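Local coordinates for protein adenylosuccinate lyase (Francisella tularensis subsp. tularensis SCHU S4, PDB 4EEI) that probably cleaves adenylosuccinate and the related succinylated imidazole ribotide of purine biosynthesis by beta-elimination, releasing fumarate, and binds AMP as a product, at residues D16-K19 / Y20-M23; T93-D96 / I97-S100; P407-F411 / E412-K416. All coordinates share one frame; numbering follows the deposited sequence.

Interaction 1: D16-K19 / Y20-M23; sequences DENK and YAKM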
loop_
_atom_site.group_PDB
_atom_site.type_symbol
_atom_site.label_atom_id
_atom_site.label_comp_id
_atom_site.label_asym_id
_atom_site.label_seq_id
_atom_site.Cartn_x
_atom_site.Cartn_y
_atom_site.Cartn_z
ATOM N N ASP B 16 -23.019 2.154 -17.888
ATOM C CA ASP B 16 -24.225 1.451 -17.453
ATOM C C ASP B 16 -24.859 0.617 -18.566
ATOM O O ASP B 16 -25.356 -0.478 -18.318
ATOM C CB ASP B 16 -25.267 2.430 -16.892
ATOM C CG ASP B 16 -24.963 2.871 -15.470
ATOM O OD1 ASP B 16 -24.037 2.323 -14.835
ATOM O OD2 ASP B 16 -25.681 3.767 -14.980
ATOM N N GLU B 17 -24.850 1.128 -19.794
ATOM C CA GLU B 17 -25.521 0.398 -20.875
ATOM C C GLU B 17 -24.917 -0.989 -21.130
ATOM O O GLU B 17 -25.643 -1.973 -21.293
ATOM C CB GLU B 17 -25.544 1.190 -22.181
ATOM C CG GLU B 17 -26.236 0.416 -23.303
ATOM C CD GLU B 17 -26.211 1.132 -24.636
ATOM O OE1 GLU B 17 -27.265 1.678 -25.032
ATOM O OE2 GLU B 17 -25.147 1.135 -25.295
ATOM N N ASN B 18 -23.592 -1.070 -21.180
ATOM C CA ASN B 18 -22.953 -2.362 -21.391
ATOM C C ASN B 18 -22.997 -3.230 -20.140
ATOM O O ASN B 18 -23.065 -4.464 -20.234
ATOM C CB ASN B 18 -21.512 -2.217 -21.884
ATOM C CG ASN B 18 -20.905 -3.550 -22.263
ATOM O OD1 ASN B 18 -21.382 -4.212 -23.189
ATOM N ND2 ASN B 18 -19.866 -3.966 -21.540
ATOM N N LYS B 19 -22.956 -2.595 -18.971
ATOM C CA LYS B 19 -23.086 -3.348 -17.720
ATOM C C LYS B 19 -24.387 -4.149 -17.733
ATOM O O LYS B 19 -24.389 -5.344 -17.432
ATOM C CB LYS B 19 -23.047 -2.424 -16.494
ATOM C CG LYS B 19 -23.161 -3.175 -15.168
ATOM C CD LYS B 19 -24.170 -2.543 -14.210
ATOM C CE LYS B 19 -23.626 -1.287 -13.560
ATOM N NZ LYS B 19 -22.288 -1.516 -12.933
ATOM N N TYR B 20 -25.486 -3.495 -18.097
ATOM C CA TYR B 20 -26.782 -4.176 -18.156
ATOM C C TYR B 20 -26.890 -5.123 -19.347
ATOM O O TYR B 20 -27.549 -6.155 -19.260
ATOM C CB TYR B 20 -27.931 -3.158 -18.192
ATOM C CG TYR B 20 -27.986 -2.271 -16.968
ATOM C CD1 TYR B 20 -27.847 -2.802 -15.689
ATOM C CD2 TYR B 20 -28.161 -0.903 -17.094
ATOM C CE1 TYR B 20 -27.887 -1.983 -14.570
ATOM C CE2 TYR B 20 -28.202 -0.085 -15.991
ATOM C CZ TYR B 20 -28.063 -0.622 -14.734
ATOM O OH TYR B 20 -28.109 0.216 -13.642
ATOM N N ALA B 21 -26.257 -4.778 -20.467
ATOM C CA ALA B 21 -26.289 -5.674 -21.627
ATOM C C ALA B 21 -25.601 -7.006 -21.295
ATOM O O ALA B 21 -26.046 -8.077 -21.719
ATOM C CB ALA B 21 -25.666 -5.019 -22.845
ATOM N N LYS B 22 -24.518 -6.945 -20.529
ATOM C CA LYS B 22 -23.839 -8.178 -20.130
ATOM C C LYS B 22 -24.660 -8.949 -19.107
ATOM O O LYS B 22 -24.717 -10.183 -19.155
ATOM C CB LYS B 22 -22.421 -7.878 -19.623
ATOM C CG LYS B 22 -21.477 -7.337 -20.720
ATOM C CD LYS B 22 -21.222 -8.377 -21.811
ATOM C CE LYS B 22 -21.968 -8.075 -23.104
ATOM N NZ LYS B 22 -21.376 -6.952 -23.896
ATOM N N MET B 23 -25.317 -8.233 -18.195
ATOM C CA MET B 23 -26.229 -8.885 -17.252
ATOM C C MET B 23 -27.340 -9.621 -17.996
ATOM O O MET B 23 -27.719 -10.743 -17.634
ATOM C CB MET B 23 -26.823 -7.867 -16.279
ATOM C CG MET B 23 -25.851 -7.431 -15.183
ATOM S SD MET B 23 -26.612 -6.214 -14.086
ATOM C CE MET B 23 -25.224 -5.837 -12.995
HETATM O O HOH W 1 -28.514 3.085 -14.730
#

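Interaction 2: T93-D96 / I97-S100; sequences TSSD and IIDS. With AMP (adenosine monophosphate), chain O; EDO (1,2-ethanediol), chain P.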
loop_
_atom_site.group_PDB
_atom_site.type_symbol
_atom_site.label_atom_id
_atom_site.label_comp_id
_atom_site.label_asym_id
_atom_site.label_seq_id
_atom_site.Cartn_x
_atom_site.Cartn_y
_atom_site.Cartn_z
ATOM N N THR B 93 -29.085 -16.371 -7.755
ATOM C CA THR B 93 -28.992 -15.258 -6.820
ATOM C C THR B 93 -28.515 -14.042 -7.628
ATOM O O THR B 93 -27.940 -14.218 -8.712
ATOM C CB THR B 93 -28.020 -15.600 -5.657
ATOM O OG1 THR B 93 -28.144 -14.629 -4.613
ATOM C CG2 THR B 93 -26.585 -15.639 -6.150
ATOM N N SER B 94 -28.772 -12.819 -7.154
ATOM C CA SER B 94 -28.341 -11.630 -7.903
ATOM C C SER B 94 -26.872 -11.699 -8.324
ATOM O O SER B 94 -26.530 -11.356 -9.452
ATOM C CB SER B 94 -28.594 -10.334 -7.116
ATOM O OG SER B 94 -29.967 -10.162 -6.832
ATOM N N SER B 95 -26.001 -12.163 -7.435
ATOM C CA SER B 95 -24.580 -12.145 -7.762
ATOM C C SER B 95 -24.133 -13.241 -8.736
ATOM O O SER B 95 -23.029 -13.168 -9.268
ATOM C CB SER B 95 -23.718 -12.127 -6.495
ATOM O OG SER B 95 -23.692 -10.829 -5.939
ATOM N N ASP B 96 -24.964 -14.255 -8.969
ATOM C CA ASP B 96 -24.681 -15.182 -10.063
ATOM C C ASP B 96 -24.673 -14.362 -11.344
ATOM O O ASP B 96 -23.855 -14.572 -12.236
ATOM C CB ASP B 96 -25.773 -16.254 -10.191
ATOM C CG ASP B 96 -25.688 -17.338 -9.125
ATOM O OD1 ASP B 96 -24.579 -17.636 -8.636
ATOM O OD2 ASP B 96 -26.752 -17.911 -8.794
ATOM N N ILE B 97 -25.597 -13.412 -11.427
ATOM C CA ILE B 97 -25.705 -12.582 -12.621
ATOM C C ILE B 97 -24.627 -11.501 -12.636
ATOM O O ILE B 97 -23.925 -11.320 -13.635
ATOM C CB ILE B 97 -27.095 -11.928 -12.732
ATOM C CG1 ILE B 97 -28.205 -12.980 -12.653
ATOM C CG2 ILE B 97 -27.202 -11.110 -14.020
ATOM C CD1 ILE B 97 -28.108 -14.089 -13.707
ATOM N N ILE B 98 -24.491 -10.781 -11.529
ATOM C CA ILE B 98 -23.541 -9.664 -11.461
ATOM C C ILE B 98 -22.113 -10.116 -11.724
ATOM O O ILE B 98 -21.407 -9.521 -12.537
ATOM C CB ILE B 98 -23.559 -8.987 -10.079
ATOM C CG1 ILE B 98 -24.926 -8.385 -9.788
ATOM C CG2 ILE B 98 -22.478 -7.916 -9.990
ATOM C CD1 ILE B 98 -25.117 -7.985 -8.327
ATOM N N ASP B 99 -21.684 -11.158 -11.021
ATOM C CA ASP B 99 -20.295 -11.587 -11.097
ATOM C C ASP B 99 -19.976 -12.253 -12.428
ATOM O O ASP B 99 -18.878 -12.093 -12.949
ATOM C CB ASP B 99 -19.941 -12.513 -9.919
ATOM C CG ASP B 99 -19.788 -11.761 -8.597
ATOM O OD1 ASP B 99 -19.876 -10.507 -8.585
ATOM O OD2 ASP B 99 -19.561 -12.433 -7.566
ATOM N N SER B 100 -20.926 -12.999 -12.977
ATOM C CA SER B 100 -20.709 -13.614 -14.277
ATOM C C SER B 100 -20.640 -12.546 -15.366
ATOM O O SER B 100 -19.819 -12.623 -16.280
ATOM C CB SER B 100 -21.792 -14.654 -14.572
ATOM O OG SER B 100 -21.695 -15.740 -13.662
HETATM P P AMP O . -23.381 -0.561 -3.669
HETATM O O1P AMP O . -23.564 0.909 -3.941
HETATM O O2P AMP O . -22.909 -0.883 -2.275
HETATM O O3P AMP O . -22.656 -1.309 -4.759
HETATM O "O5'" AMP O . -24.875 -1.157 -3.723
HETATM C "C5'" AMP O . -25.097 -2.566 -3.739
HETATM C "C4'" AMP O . -26.496 -2.855 -4.271
HETATM O "O4'" AMP O . -26.733 -4.265 -4.292
HETATM C "C3'" AMP O . -27.563 -2.235 -3.384
HETATM O "O3'" AMP O . -28.511 -1.555 -4.207
HETATM C "C2'" AMP O . -28.236 -3.403 -2.699
HETATM O "O2'" AMP O . -29.639 -3.176 -2.555
HETATM C "C1'" AMP O . -27.966 -4.566 -3.635
HETATM N N9 AMP O . -27.875 -5.842 -2.886
HETATM C C8 AMP O . -28.264 -6.041 -1.615
HETATM N N7 AMP O . -28.048 -7.323 -1.235
HETATM C C5 AMP O . -27.510 -7.970 -2.284
HETATM C C6 AMP O . -27.040 -9.346 -2.563
HETATM N N6 AMP O . -27.107 -10.310 -1.616
HETATM N N1 AMP O . -26.545 -9.600 -3.793
HETATM C C2 AMP O . -26.474 -8.648 -4.742
HETATM N N3 AMP O . -26.881 -7.381 -4.557
HETATM C C4 AMP O . -27.400 -6.988 -3.371
HETATM C C1 EDO P . -14.281 -11.800 -11.993
HETATM O O1 EDO P . -13.621 -12.645 -11.031
HETATM C C2 EDO P . -15.756 -11.627 -11.631
HETATM O O2 EDO P . -16.387 -12.913 -11.616
HETATM O O HOH W 2 -21.612 -9.468 -6.727
#

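Interaction 3: P407-F411 / E412-K416; sequences PEMDF and EGIKK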
loop_
_atom_site.group_PDB
_atom_site.type_symbol
_atom_site.label_atom_id
_atom_site.label_comp_id
_atom_site.label_asym_id
_atom_site.label_seq_id
_atom_site.Cartn_x
_atom_site.Cartn_y
_atom_site.Cartn_z
ATOM N N PRO B 407 45.117 -5.730 -27.821
ATOM C CA PRO B 407 44.295 -5.114 -28.867
ATOM C C PRO B 407 44.198 -3.605 -28.672
ATOM O O PRO B 407 44.205 -3.127 -27.537
ATOM C CB PRO B 407 42.928 -5.765 -28.662
ATOM C CG PRO B 407 42.879 -6.050 -27.192
ATOM C CD PRO B 407 44.300 -6.415 -26.801
ATOM N N GLU B 408 44.132 -2.874 -29.778
ATOM C CA GLU B 408 44.052 -1.422 -29.739
ATOM C C GLU B 408 42.706 -0.984 -29.184
ATOM O O GLU B 408 41.659 -1.402 -29.673
ATOM C CB GLU B 408 44.259 -0.838 -31.137
ATOM C CG GLU B 408 44.244 0.679 -31.184
ATOM C CD GLU B 408 45.410 1.295 -30.436
ATOM O OE1 GLU B 408 45.268 2.431 -29.941
ATOM O OE2 GLU B 408 46.468 0.639 -30.344
ATOM N N MET B 409 42.739 -0.144 -28.158
ATOM C CA MET B 409 41.513 0.322 -27.527
ATOM C C MET B 409 41.106 1.710 -28.005
ATOM O O MET B 409 40.825 2.595 -27.201
ATOM C CB MET B 409 41.642 0.292 -26.004
ATOM C CG MET B 409 41.488 -1.097 -25.402
ATOM S SD MET B 409 40.173 -2.060 -26.174
ATOM C CE MET B 409 38.871 -1.871 -24.959
ATOM N N ASP B 410 41.071 1.892 -29.320
ATOM C CA ASP B 410 40.530 3.113 -29.895
ATOM C C ASP B 410 39.014 2.979 -29.895
ATOM O O ASP B 410 38.479 2.019 -29.344
ATOM C CB ASP B 410 41.056 3.336 -31.313
ATOM C CG ASP B 410 40.836 2.138 -32.212
ATOM O OD1 ASP B 410 40.323 1.111 -31.725
ATOM O OD2 ASP B 410 41.179 2.225 -33.409
ATOM N N PHE B 411 38.319 3.929 -30.506
ATOM C CA PHE B 411 36.863 3.883 -30.519
ATOM C C PHE B 411 36.342 2.565 -31.081
ATOM O O PHE B 411 35.495 1.914 -30.469
ATOM C CB PHE B 411 36.278 5.059 -31.300
ATOM C CG PHE B 411 34.794 5.212 -31.133
ATOM C CD1 PHE B 411 34.257 5.567 -29.908
ATOM C CD2 PHE B 411 33.937 4.991 -32.196
ATOM C CE1 PHE B 411 32.893 5.705 -29.748
ATOM C CE2 PHE B 411 32.571 5.126 -32.042
ATOM C CZ PHE B 411 32.048 5.485 -30.817
ATOM N N GLU B 412 36.869 2.167 -32.234
ATOM C CA GLU B 412 36.440 0.941 -32.898
ATOM C C GLU B 412 36.723 -0.293 -32.048
ATOM O O GLU B 412 35.900 -1.201 -31.970
ATOM C CB GLU B 412 37.126 0.801 -34.258
ATOM C CG GLU B 412 36.564 1.710 -35.338
ATOM C CD GLU B 412 36.786 1.159 -36.733
ATOM O OE1 GLU B 412 37.687 0.309 -36.905
ATOM O OE2 GLU B 412 36.058 1.574 -37.660
ATOM N N GLY B 413 37.888 -0.322 -31.412
ATOM C CA GLY B 413 38.240 -1.426 -30.531
ATOM C C GLY B 413 37.360 -1.458 -29.291
ATOM O O GLY B 413 36.930 -2.525 -28.828
ATOM N N ILE B 414 37.092 -0.280 -28.736
ATOM C CA ILE B 414 36.207 -0.171 -27.573
ATOM C C ILE B 414 34.822 -0.727 -27.912
ATOM O O ILE B 414 34.220 -1.460 -27.126
ATOM C CB ILE B 414 36.107 1.297 -27.102
ATOM C CG1 ILE B 414 37.393 1.712 -26.383
ATOM C CG2 ILE B 414 34.894 1.513 -26.200
ATOM C CD1 ILE B 414 37.481 3.201 -26.104
ATOM N N LYS B 415 34.322 -0.378 -29.093
ATOM C CA LYS B 415 33.040 -0.902 -29.555
ATOM C C LYS B 415 33.086 -2.419 -29.692
ATOM O O LYS B 415 32.155 -3.113 -29.294
ATOM C CB LYS B 415 32.644 -0.256 -30.888
ATOM C CG LYS B 415 31.573 0.812 -30.748
ATOM C CD LYS B 415 31.495 1.718 -31.971
ATOM C CE LYS B 415 31.166 0.954 -33.236
ATOM N NZ LYS B 415 30.976 1.871 -34.408
ATOM N N LYS B 416 34.181 -2.922 -30.250
ATOM C CA LYS B 416 34.376 -4.357 -30.424
ATOM C C LYS B 416 34.354 -5.089 -29.105
ATOM O O LYS B 416 33.893 -6.229 -29.018
ATOM C CB LYS B 416 35.731 -4.624 -31.066
ATOM C CG LYS B 416 35.660 -5.200 -32.454
ATOM C CD LYS B 416 35.189 -4.153 -33.434
ATOM C CE LYS B 416 35.299 -4.653 -34.866
ATOM N NZ LYS B 416 35.959 -3.643 -35.739
#

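Interaction 1: D16-K19 / Y20-M23
Lys19 and Met23, one helical turn apart, lie side by side and point the same way, and the lysine can be followed outward as an example of i to i+4 packing. Its CB rests beside the backbone N of Tyr20. CG follows anti to the backbone N (chi1 -179°) and meets the thioether methyl, Met23 CE, at 4.0 Å. CD touches both neighbours, 3.7 Å from Met23 CE and 3.8 Å from Tyr20 CE1, and its approach to the tyrosine ring is oblique. A bend at chi2 sets CD there, and further bends at chi3 and chi4 turn NZ away from both.

The tyrosine ring also reaches back obliquely to the preceding turn: its CD2 lies 3.1 Å from Asp16 O, the same carbonyl that accepts Tyr20 N. A water in the plane of the ring bridges Tyr20 OH to Asp16 OD2. On another side of the helix, Lys22 folds back so that NZ donates to Asn18 OD1 at 2.8 Å, tilted 17° from the amide carbonyl plane. The amide is further fixed by Asn18 ND2 bonding to Ile13 O. Met23 also touches Ile69 and Phe72 of helix 68-77. The set is the regular i to i+4 pattern of an alpha-helix, here at the start of helix 16-33, with Lys19 and Met23 close to Arg310 and Asp68 of the AMP site.

Interaction 2: T93-D96 / I97-S100
Asp96 O is gripped by two donors of Ser100, whose OG hydroxyl donates to it at 2.8 Å while the backbone N adds a weak bond of 3.4 Å. The hydroxyl lies beside its own backbone N (chi1 -66°), which lets it reach back one turn; it also accepts from Gln179 N. Ser94 O likewise takes two N-H groups, a nearly straight bond from Ile98 N in the carbonyl plane and a weak one from Ile97 N. Asp99 N donates to Ser95 O at 3.0 Å, from above the carbonyl plane.

Thr93 N, at the N-cap, donates to Asp96 OD2 from above the carboxylate plane, the backbone-to-side-chain half of a capping box; the Thr93 side chain makes no capping bond. Gly182 N also serves OD2, and Ser181 N serves OD1. Ser95 OG bonds Arg301 and, through a water, Asp99 OD1; Asp99 OD2 forms a salt bridge with Arg216 and accepts from Ile214 N. Asp99 O accepts from ethanediol O2 (2.9 Å).

Ser94 OG is hydrogen-bonded to the bound succinate, and Ser94 CB lies 3.6 Å from AMP C2. This first turn of helix 94-131 forms part of the AMP and succinate pocket of adenylosuccinate lyase.

Interaction 3: P407-F411 / E412-K416
Phe411 and Lys415 cross at a slant, the aliphatic part of the lysine passing the aromatic ring. The closest approach is Phe411 CE2 to Lys415 CD at 3.6 Å, with CZ a little farther off, and the methylene meets the ring obliquely. With CG anti to the backbone N (chi1 -169°), the ring projects from the first turn of the helix to where this methylene can reach it. Arg346 makes a cation-pi contact with the same ring, and Ile135 of strand 135-140 touches both Phe411 and Lys415.

Met409 and Ile414 are set quite differently, crossing at about a right angle. The bent methionine brings CE to 4.1 Å from Ile414 CG1, a purely apolar meeting. Ile414 also lays its CG1 branch over the backbone, 3.2 Å from Asp410 O. Met409 also packs against Leu352, Phe355 and Tyr356 of helix 352-363.

Between Met409 and Phe411 in sequence comes the N-cap, Asp410. Its CG sits between its own backbone N and carbonyl carbon (chi1 53°), which turns OD1 back to accept Gly413 N at 2.8 Å; the donor comes from above the carboxylate plane. Gly413 CA, without a side chain, makes a nearly straight C-H···O contact of 3.5 Å with Glu408 O.

The chemistry implies a helix start held by unlike means: a carboxylate that takes up a first-turn N-H and probably interacts favourably with the helix dipole, with Met409 against Ile414 tying the incoming loop to helix 411-418, and Phe411 against Lys415 bracing its first turn.

Interactions 1 and 2 belong to neighbouring helices, 16-33 and 94-131, and touch each other: Met23 CE packs 4.1 Å from Ile98 CG1. Interaction 3 lies on the opposite side of the chain's centre, its nearest atoms about 52 Å from interaction 1, and away from the annotated sites. Interaction 2 is the buried one, and its many polar groups are matched by surrounding backbone, arginines and ligand. The other two are partly buried, mixing apolar packing with exposed residues. All three lie at the beginning of a helix, but 16-23 is helical throughout, while 93-100 and 407-416 include the residue before the helix; of these two only Asp410 makes a side-chain capping bond.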